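Local coordinates for protein endoglucanase, family GH5 (Zobellia galactanivorans, PDB 6GL2) that hydrolyses hemicellulose, most likely mixed-linked glucan, as a family 5 glycoside hydrolase, at residues H177-D182 and P216-K220; I223-Y229 and A270-W276. All coordinates share one frame. Residues are numbered along the deposited sequence.

Contact 1: H177-D182 and P216-K220; sequences HQVSVD and PNGDK
Residues 177-182 form alpha-helix within helix 167-186, and 216-220 belong to the irregular loop leading into strand 222-227; the closest CA pair is Gln178 with Pro216, 5.0 Å apart. His177 O accepts the helical bond from Val181 N (2.8 Å), and Pro216 CG rests 3.6 Å from His177 O; the imidazole leads away to Thr149 and Ser199. Gln178, chi1 t, brings its side chain alongside Pro216 and Asn217. One turn on, Val181 (t) points at the loop, its CG2 3.8 Å from Pro216 CG, a compact apolar match for a rigid ring. Val181 CG1 lies 3.8 Å from Asp219 OD2, of a carboxylate salt-bridged to Arg185. Asp182 (m) reaches round so OD1 accepts from Asn217 ND2 at 2.9 Å and 165°. Asn217 (67/10) and Gly218 (61/21) both take left-handed backbone angles, which these residue types tolerate well, and Asp219 N bonds Pro216 O at 3.0 Å. The result is a turn close to type I', packed by its leading proline against an outer helix of a TIM barrel.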
loop_
_atom_site.group_PDB
_atom_site.type_symbol
_atom_site.label_atom_id
_atom_site.label_comp_id
_atom_site.label_asym_id
_atom_site.label_seq_id
_atom_site.Cartn_x
_atom_site.Cartn_y
_atom_site.Cartn_z
ATOM N N HIS A 177 -1.715 -12.804 -7.711
ATOM C CA HIS A 177 -0.346 -12.383 -7.437
ATOM C C HIS A 177 0.633 -13.115 -8.318
ATOM O O HIS A 177 1.670 -12.558 -8.749
ATOM C CB HIS A 177 0.016 -12.540 -5.976
ATOM C CG HIS A 177 -0.590 -11.461 -5.091
ATOM N ND1 HIS A 177 -0.403 -10.090 -5.353
ATOM C CD2 HIS A 177 -1.378 -11.546 -3.982
ATOM C CE1 HIS A 177 -0.934 -9.424 -4.367
ATOM N NE2 HIS A 177 -1.581 -10.282 -3.538
ATOM N N GLN A 178 0.384 -14.401 -8.533
ATOM C CA GLN A 178 1.277 -15.208 -9.411
ATOM C C GLN A 178 1.313 -14.615 -10.816
ATOM O O GLN A 178 2.449 -14.415 -11.311
ATOM C CB GLN A 178 0.811 -16.675 -9.415
ATOM C CG GLN A 178 1.668 -17.591 -10.300
ATOM C CD GLN A 178 2.969 -18.000 -9.753
ATOM O OE1 GLN A 178 4.002 -17.975 -10.505
ATOM N NE2 GLN A 178 3.013 -18.365 -8.509
ATOM N N VAL A 179 0.169 -14.332 -11.374
ATOM C CA VAL A 179 0.077 -13.727 -12.717
ATOM C C VAL A 179 0.851 -12.411 -12.719
ATOM O O VAL A 179 1.529 -12.067 -13.697
ATOM C CB VAL A 179 -1.379 -13.468 -13.125
ATOM C CG1 VAL A 179 -1.445 -12.528 -14.307
ATOM C CG2 VAL A 179 -2.058 -14.787 -13.416
ATOM N N SER A 180 0.660 -11.576 -11.701
ATOM C CA SER A 180 1.182 -10.215 -11.650
ATOM C C SER A 180 2.672 -10.213 -11.481
ATOM O O SER A 180 3.420 -9.492 -12.193
ATOM C CB SER A 180 0.527 -9.461 -10.567
ATOM O OG SER A 180 -0.872 -9.347 -10.690
ATOM N N VAL A 181 3.205 -10.961 -10.540
ATOM C CA VAL A 181 4.657 -11.094 -10.414
ATOM C C VAL A 181 5.278 -11.619 -11.695
ATOM O O VAL A 181 6.279 -11.119 -12.170
ATOM C CB VAL A 181 5.047 -11.919 -9.172
ATOM C CG1 VAL A 181 6.544 -12.324 -9.152
ATOM C CG2 VAL A 181 4.644 -11.214 -7.891
ATOM N N ASP A 182 4.703 -12.694 -12.235
ATOM C CA ASP A 182 5.254 -13.257 -13.444
ATOM C C ASP A 182 5.277 -12.210 -14.558
ATOM O O ASP A 182 6.260 -12.117 -15.327
ATOM C CB ASP A 182 4.470 -14.509 -13.849
ATOM C CG ASP A 182 4.711 -15.704 -12.985
ATOM O OD1 ASP A 182 5.653 -15.790 -12.230
ATOM O OD2 ASP A 182 3.919 -16.688 -13.197
ATOM N N PRO A 216 4.821 -15.864 -4.986
ATOM C CA PRO A 216 5.025 -16.468 -6.277
ATOM C C PRO A 216 6.466 -16.840 -6.512
ATOM O O PRO A 216 7.386 -16.033 -6.339
ATOM C CB PRO A 216 4.558 -15.379 -7.263
ATOM C CG PRO A 216 3.554 -14.619 -6.487
ATOM C CD PRO A 216 4.058 -14.579 -5.083
ATOM N N ASN A 217 6.643 -18.139 -6.779
ATOM C CA ASN A 217 7.959 -18.682 -7.126
ATOM C C ASN A 217 8.992 -18.644 -6.020
ATOM O O ASN A 217 10.203 -18.809 -6.285
ATOM C CB ASN A 217 8.491 -18.023 -8.375
ATOM C CG ASN A 217 7.432 -17.861 -9.441
ATOM O OD1 ASN A 217 6.789 -18.806 -9.803
ATOM N ND2 ASN A 217 7.295 -16.640 -9.988
ATOM N N GLY A 218 8.582 -18.325 -4.805
ATOM C CA GLY A 218 9.547 -18.002 -3.786
ATOM C C GLY A 218 10.461 -16.808 -4.039
ATOM O O GLY A 218 11.521 -16.626 -3.450
ATOM N N ASP A 219 9.993 -15.927 -4.941
ATOM C CA ASP A 219 10.752 -14.788 -5.432
ATOM C C ASP A 219 11.410 -14.036 -4.292
ATOM O O ASP A 219 10.751 -13.533 -3.379
ATOM C CB ASP A 219 9.787 -13.895 -6.197
ATOM C CG ASP A 219 10.452 -12.743 -6.931
ATOM O OD1 ASP A 219 11.235 -11.969 -6.367
ATOM O OD2 ASP A 219 10.164 -12.660 -8.194
ATOM N N LYS A 220 12.743 -13.970 -4.321
ATOM C CA LYS A 220 13.451 -13.445 -3.224
ATOM C C LYS A 220 13.335 -11.931 -3.066
ATOM O O LYS A 220 13.665 -11.421 -2.053
ATOM C CB LYS A 220 14.923 -13.835 -3.312
ATOM C CG LYS A 220 15.702 -13.093 -4.330
ATOM C CD LYS A 220 17.210 -13.484 -4.282
ATOM C CE LYS A 220 17.944 -13.020 -5.521
ATOM N NZ LYS A 220 18.031 -11.531 -5.665
#

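Contact 2: I223-Y229 and A270-W276; sequences IVSVHSY and AVVMGEW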
loop_
_atom_site.group_PDB
_atom_site.type_symbol
_atom_site.label_atom_id
_atom_site.label_comp_id
_atom_site.label_asym_id
_atom_site.label_seq_id
_atom_site.Cartn_x
_atom_site.Cartn_y
_atom_site.Cartn_z
ATOM N N ILE A 223 8.430 -8.523 -1.036
ATOM C CA ILE A 223 8.102 -7.998 0.291
ATOM C C ILE A 223 6.634 -8.224 0.605
ATOM O O ILE A 223 5.789 -8.113 -0.284
ATOM C CB ILE A 223 8.433 -6.475 0.336
ATOM C CG1 ILE A 223 9.896 -6.185 0.009
ATOM C CG2 ILE A 223 7.956 -5.775 1.571
ATOM C CD1 ILE A 223 10.157 -4.699 -0.351
ATOM N N VAL A 224 6.308 -8.561 1.870
ATOM C CA VAL A 224 4.931 -8.755 2.231
ATOM C C VAL A 224 4.297 -7.403 2.497
ATOM O O VAL A 224 4.833 -6.494 3.074
ATOM C CB VAL A 224 4.879 -9.570 3.531
ATOM C CG1 VAL A 224 3.455 -9.709 4.057
ATOM C CG2 VAL A 224 5.545 -10.954 3.301
ATOM N N SER A 225 3.075 -7.246 1.984
ATOM C CA SER A 225 2.185 -6.092 2.235
ATOM C C SER A 225 0.991 -6.486 3.097
ATOM O O SER A 225 0.224 -7.398 2.709
ATOM C CB SER A 225 1.646 -5.527 0.877
ATOM O OG SER A 225 0.745 -4.493 1.155
ATOM N N VAL A 226 0.797 -5.834 4.221
ATOM C CA VAL A 226 -0.400 -5.953 5.039
ATOM C C VAL A 226 -0.813 -4.566 5.436
ATOM O O VAL A 226 0.008 -3.614 5.411
ATOM C CB VAL A 226 -0.230 -6.856 6.289
ATOM C CG1 VAL A 226 -0.063 -8.310 5.839
ATOM C CG2 VAL A 226 0.904 -6.371 7.148
ATOM N N HIS A 227 -2.080 -4.410 5.737
ATOM C CA HIS A 227 -2.642 -3.204 6.269
ATOM C C HIS A 227 -3.254 -3.558 7.614
ATOM O O HIS A 227 -3.982 -4.561 7.713
ATOM C CB HIS A 227 -3.720 -2.659 5.348
ATOM C CG HIS A 227 -3.240 -2.344 3.927
ATOM N ND1 HIS A 227 -4.089 -2.001 2.942
ATOM C CD2 HIS A 227 -1.999 -2.290 3.442
ATOM C CE1 HIS A 227 -3.336 -1.789 1.813
ATOM N NE2 HIS A 227 -2.100 -1.915 2.108
ATOM N N SER A 228 -3.110 -2.722 8.617
ATOM C CA SER A 228 -3.686 -2.993 9.968
ATOM C C SER A 228 -4.030 -1.706 10.679
ATOM O O SER A 228 -3.156 -1.062 11.248
ATOM C CB SER A 228 -2.707 -3.778 10.766
ATOM O OG SER A 228 -3.491 -4.179 11.968
ATOM N N TYR A 229 -5.275 -1.330 10.541
ATOM C CA TYR A 229 -5.792 -0.164 11.199
ATOM C C TYR A 229 -6.191 -0.495 12.676
ATOM O O TYR A 229 -7.334 -0.459 13.030
ATOM C CB TYR A 229 -6.942 0.429 10.482
ATOM C CG TYR A 229 -6.668 1.053 9.094
ATOM C CD1 TYR A 229 -6.578 0.256 7.963
ATOM C CD2 TYR A 229 -6.423 2.405 8.958
ATOM C CE1 TYR A 229 -6.387 0.832 6.729
ATOM C CE2 TYR A 229 -6.206 2.971 7.710
ATOM C CZ TYR A 229 -6.177 2.198 6.644
ATOM O OH TYR A 229 -6.000 2.852 5.412
ATOM N N ALA A 270 10.442 -9.575 4.661
ATOM C CA ALA A 270 10.266 -8.235 5.204
ATOM C C ALA A 270 8.803 -7.796 4.948
ATOM O O ALA A 270 8.165 -8.352 4.083
ATOM C CB ALA A 270 11.243 -7.276 4.476
ATOM N N VAL A 271 8.357 -6.890 5.791
ATOM C CA VAL A 271 6.991 -6.420 5.815
ATOM C C VAL A 271 6.936 -4.917 5.704
ATOM O O VAL A 271 7.553 -4.158 6.450
ATOM C CB VAL A 271 6.273 -6.878 7.093
ATOM C CG1 VAL A 271 4.783 -6.470 7.078
ATOM C CG2 VAL A 271 6.379 -8.437 7.213
ATOM N N VAL A 272 5.997 -4.485 4.806
ATOM C CA VAL A 272 5.578 -3.021 4.730
ATOM C C VAL A 272 4.122 -2.937 5.138
ATOM O O VAL A 272 3.275 -3.622 4.572
ATOM C CB VAL A 272 5.818 -2.514 3.321
ATOM C CG1 VAL A 272 5.249 -1.100 3.217
ATOM C CG2 VAL A 272 7.268 -2.446 2.969
ATOM N N MET A 273 3.884 -2.178 6.186
ATOM C CA MET A 273 2.554 -1.854 6.648
ATOM C C MET A 273 2.058 -0.688 5.808
ATOM O O MET A 273 2.220 0.456 6.128
ATOM C CB MET A 273 2.537 -1.446 8.109
ATOM C CG MET A 273 1.151 -1.344 8.671
ATOM S SD MET A 273 0.311 -2.889 8.916
ATOM C CE MET A 273 1.125 -3.525 10.357
ATOM N N GLY A 274 1.525 -1.050 4.643
ATOM C CA GLY A 274 1.340 -0.066 3.559
ATOM C C GLY A 274 0.162 0.855 3.821
ATOM O O GLY A 274 0.114 1.950 3.206
ATOM N N GLU A 275 -0.694 0.540 4.784
ATOM C CA GLU A 275 -1.653 1.449 5.328
ATOM C C GLU A 275 -1.878 1.152 6.787
ATOM O O GLU A 275 -1.938 -0.024 7.206
ATOM C CB GLU A 275 -3.067 1.350 4.681
ATOM C CG GLU A 275 -3.042 1.608 3.184
ATOM C CD GLU A 275 -4.408 1.434 2.543
ATOM O OE1 GLU A 275 -5.442 1.361 3.222
ATOM O OE2 GLU A 275 -4.439 1.406 1.256
ATOM N N TRP A 276 -2.090 2.222 7.548
ATOM C CA TRP A 276 -2.569 2.231 8.937
ATOM C C TRP A 276 -2.895 3.666 9.251
ATOM O O TRP A 276 -2.663 4.564 8.418
ATOM C CB TRP A 276 -1.495 1.695 9.909
ATOM C CG TRP A 276 -0.330 2.585 9.999
ATOM C CD1 TRP A 276 0.703 2.727 9.077
ATOM C CD2 TRP A 276 -0.060 3.552 11.015
ATOM N NE1 TRP A 276 1.568 3.699 9.481
ATOM C CE2 TRP A 276 1.165 4.221 10.662
ATOM C CE3 TRP A 276 -0.627 3.828 12.232
ATOM C CZ2 TRP A 276 1.757 5.184 11.502
ATOM C CZ3 TRP A 276 -0.077 4.819 13.064
ATOM C CH2 TRP A 276 1.137 5.447 12.721
#
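Strands 223-227 and 271-276 run parallel, 4.8 Å apart at closest approach and turned by 31°, the twist expected of a closed barrel. Val224 N to Ala270 O (2.9 Å), Val272 N to Val224 O (2.9 Å) and a weak bond from Val226 N to Val272 O (3.3 Å) make the ladder. It is disturbed at Met273, the centre of an inverse gamma turn: Val226 O still receives Gly274 N (3.1 Å), but the CA nearest His227 is that of Glu275, so the second strand spends an extra residue there.

On the outward face, Val226 CG2 fits between Val271 CG1 and Met273 SD, 3.9 Å from each. Met273, with chi2 and chi3 both p, swings its flexible side chain forward and across to the first strand, so that SD fills the hollow beside Ser228, 3.6 Å from Ser228 CB. Facing the barrel interior, Glu275 CG sits over the face of the His227 ring in a CH-pi contact, 3.7 Å from its centroid, while Tyr229 OH donates to Glu275 OE1 at 2.7 Å. The face of the Tyr229 ring in turn receives Trp276 CA, 4.0 Å from the centroid. At the other end Ile223 CG2 meets Val272 CG2 at 3.7 Å.

Around the pair, Ile223 bonds to strand 196-199 and Val271 to Cys304 of strand 304-307. Phe263, Ile259 and Leu256 of helix 246-266 cover the valine and methionine face, and helix 14-20 packs on Ile223 and Ala270.

How the contacts relate
Only two residues separate Lys220 from Ile223, so the loop of contact 1 delivers the chain directly into the first strand of contact 2, although their centres lie about 18 Å apart. Arg269 ties them more closely: it binds the carbonyls of Asp219 and, weakly, Gly218, and immediately precedes Ala270. Contact 1 is peripheral, its centre about 17 Å from that of the chain, against about 7 Å for contact 2. There, Glu275 lies near the C-terminal end of the seventh barrel strand, the position of the nucleophile in clan GH-A enzymes, and His227 bonds Glu152, probably the acid/base. Contact 2 therefore probably shapes the catalytic centre; both contacts lie away from the Mg(2+) site of Asp240, Thr242 and Asp248.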